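Local coordinates for MHC class I protein (Ginglymostoma cirratum, PDB 6LUP) that probably displays peptides in the groove of its membrane-distal domains for recognition by T cells, as classical MHC class I molecules do, at residues I121-K125 with D126-W130. Residues are numbered along the deposited sequence; the frame is centred on the assembly and turned at random.
Sequences ISLDK and DKMVW
Asp-124 OD1 takes two backbone N-H groups at the tip of a hairpin: a nearly straight bond from Lys-127 N (3.0 Å, 175°) and a weak one from Asp-126 N. The carboxylate of the last strand residue thus bonds to the N-H groups two and three residues on, as in an Asx turn, though the i+2 bond is weak; Lys-127 N reaches OD1 from above the carboxylate plane. With CG anti to its own N (chi1 -175°), Asp-124 turns its acid toward the loop, where the aliphatic stem of Lys-127 lies alongside it, Lys-127 CG 3.5 Å from Asp-124 OD2. Behind the turn, Asp-124 N bonds to Val-129 O (2.8 Å) and Val-129 N returns to Asp-124 O (3.2 Å). Met-128 and Val-129 both face Asp-124, and the positive phi of Met-128 (55°) fits a G1 beta bulge. On the sheet face bearing Leu-123 and Trp-130, Leu-123 CB sits over the six-membered ring of Trp-130, 3.7 Å from its centroid, in a CH-pi contact, while Leu-123 CD1 touches Met-128 CE (4.1 Å). Trp-130 NE1 bonds to Asn-151, and the ring meets Trp-144 edge-to-face. Trp-130 thus ties the outermost strand of the groove-floor sheet in this chain to helices 135-146 and 148-172. The one straight N-H bond, with a weak second, probably favours the charged form of Asp-124 and helps to hold the surface turn.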
loop_
_atom_site.group_PDB
_atom_site.type_symbol
_atom_site.label_atom_id
_atom_site.label_comp_id
_atom_site.label_asym_id
_atom_site.label_seq_id
_atom_site.Cartn_x
_atom_site.Cartn_y
_atom_site.Cartn_z
ATOM N N ILE A 121 -14.677 -10.862 10.105
ATOM C CA ILE A 121 -15.040 -10.437 11.450
ATOM C C ILE A 121 -14.272 -9.162 11.807
ATOM O O ILE A 121 -13.158 -8.945 11.329
ATOM C CB ILE A 121 -14.799 -11.576 12.478
ATOM C CG1 ILE A 121 -15.637 -11.367 13.744
ATOM C CG2 ILE A 121 -13.315 -11.759 12.784
ATOM C CD1 ILE A 121 -15.693 -12.578 14.655
ATOM N N SER A 122 -14.882 -8.308 12.624
ATOM C CA SER A 122 -14.226 -7.086 13.091
ATOM C C SER A 122 -14.801 -6.635 14.429
ATOM O O SER A 122 -15.900 -7.045 14.805
ATOM C CB SER A 122 -14.328 -5.968 12.045
ATOM O OG SER A 122 -15.673 -5.691 11.704
ATOM N N LEU A 123 -14.059 -5.795 15.149
ATOM C CA LEU A 123 -14.488 -5.357 16.473
ATOM C C LEU A 123 -15.140 -3.980 16.485
ATOM O O LEU A 123 -14.561 -3.005 16.005
ATOM C CB LEU A 123 -13.315 -5.384 17.464
ATOM C CG LEU A 123 -13.501 -4.697 18.826
ATOM C CD1 LEU A 123 -14.422 -5.494 19.742
ATOM C CD2 LEU A 123 -12.162 -4.451 19.505
ATOM N N ASP A 124 -16.343 -3.912 17.048
ATOM C CA ASP A 124 -16.934 -2.640 17.433
ATOM C C ASP A 124 -16.351 -2.272 18.793
ATOM O O ASP A 124 -16.683 -2.885 19.806
ATOM C CB ASP A 124 -18.462 -2.743 17.504
ATOM C CG ASP A 124 -19.137 -1.405 17.791
ATOM O OD1 ASP A 124 -18.562 -0.564 18.522
ATOM O OD2 ASP A 124 -20.262 -1.198 17.289
ATOM N N LYS A 125 -15.473 -1.273 18.802
ATOM C CA LYS A 125 -14.751 -0.874 20.007
ATOM C C LYS A 125 -15.670 -0.201 21.028
ATOM O O LYS A 125 -15.471 -0.347 22.235
ATOM C CB LYS A 125 -13.582 0.048 19.636
ATOM C CG LYS A 125 -12.485 0.156 20.689
ATOM C CD LYS A 125 -11.374 1.114 20.268
ATOM C CE LYS A 125 -11.810 2.573 20.354
ATOM N NZ LYS A 125 -10.681 3.527 20.148
ATOM N N ASP A 126 -16.674 0.527 20.542
ATOM C CA ASP A 126 -17.598 1.261 21.416
ATOM C C ASP A 126 -18.555 0.337 22.160
ATOM O O ASP A 126 -18.723 0.463 23.373
ATOM C CB ASP A 126 -18.368 2.328 20.628
ATOM C CG ASP A 126 -17.448 3.348 19.964
ATOM O OD1 ASP A 126 -16.231 3.363 20.275
ATOM O OD2 ASP A 126 -17.943 4.136 19.126
ATOM N N LYS A 127 -19.167 -0.593 21.431
ATOM C CA LYS A 127 -20.046 -1.602 22.021
ATOM C C LYS A 127 -19.256 -2.743 22.660
ATOM O O LYS A 127 -19.798 -3.497 23.466
ATOM C CB LYS A 127 -20.992 -2.175 20.959
ATOM C CG LYS A 127 -21.993 -1.185 20.384
ATOM C CD LYS A 127 -23.134 -0.900 21.350
ATOM C CE LYS A 127 -24.182 -0.001 20.716
ATOM N NZ LYS A 127 -25.225 0.422 21.692
ATOM N N MET A 128 -17.980 -2.854 22.289
ATOM C CA MET A 128 -17.107 -3.972 22.682
ATOM C C MET A 128 -17.692 -5.333 22.309
ATOM O O MET A 128 -17.718 -6.266 23.118
ATOM C CB MET A 128 -16.698 -3.897 24.159
ATOM C CG MET A 128 -15.560 -2.926 24.434
ATOM S SD MET A 128 -14.142 -3.120 23.326
ATOM C CE MET A 128 -13.618 -4.791 23.700
ATOM N N VAL A 129 -18.147 -5.426 21.064
ATOM C CA VAL A 129 -18.722 -6.649 20.516
ATOM C C VAL A 129 -18.135 -6.886 19.120
ATOM O O VAL A 129 -17.788 -5.934 18.412
ATOM C CB VAL A 129 -20.278 -6.582 20.506
ATOM C CG1 VAL A 129 -20.798 -5.656 19.409
ATOM C CG2 VAL A 129 -20.894 -7.965 20.381
ATOM N N TRP A 130 -17.998 -8.152 18.741
ATOM C CA TRP A 130 -17.497 -8.506 17.415
ATOM C C TRP A 130 -18.638 -8.610 16.412
ATOM O O TRP A 130 -19.700 -9.151 16.722
ATOM C CB TRP A 130 -16.718 -9.819 17.464
ATOM C CG TRP A 130 -15.471 -9.731 18.288
ATOM C CD1 TRP A 130 -15.356 -9.983 19.623
ATOM C CD2 TRP A 130 -14.160 -9.362 17.832
ATOM N NE1 TRP A 130 -14.055 -9.797 20.030
ATOM C CE2 TRP A 130 -13.301 -9.414 18.953
ATOM C CE3 TRP A 130 -13.628 -8.996 16.588
ATOM C CZ2 TRP A 130 -11.936 -9.112 18.866
ATOM C CZ3 TRP A 130 -12.269 -8.695 16.504
ATOM C CH2 TRP A 130 -11.441 -8.756 17.637
#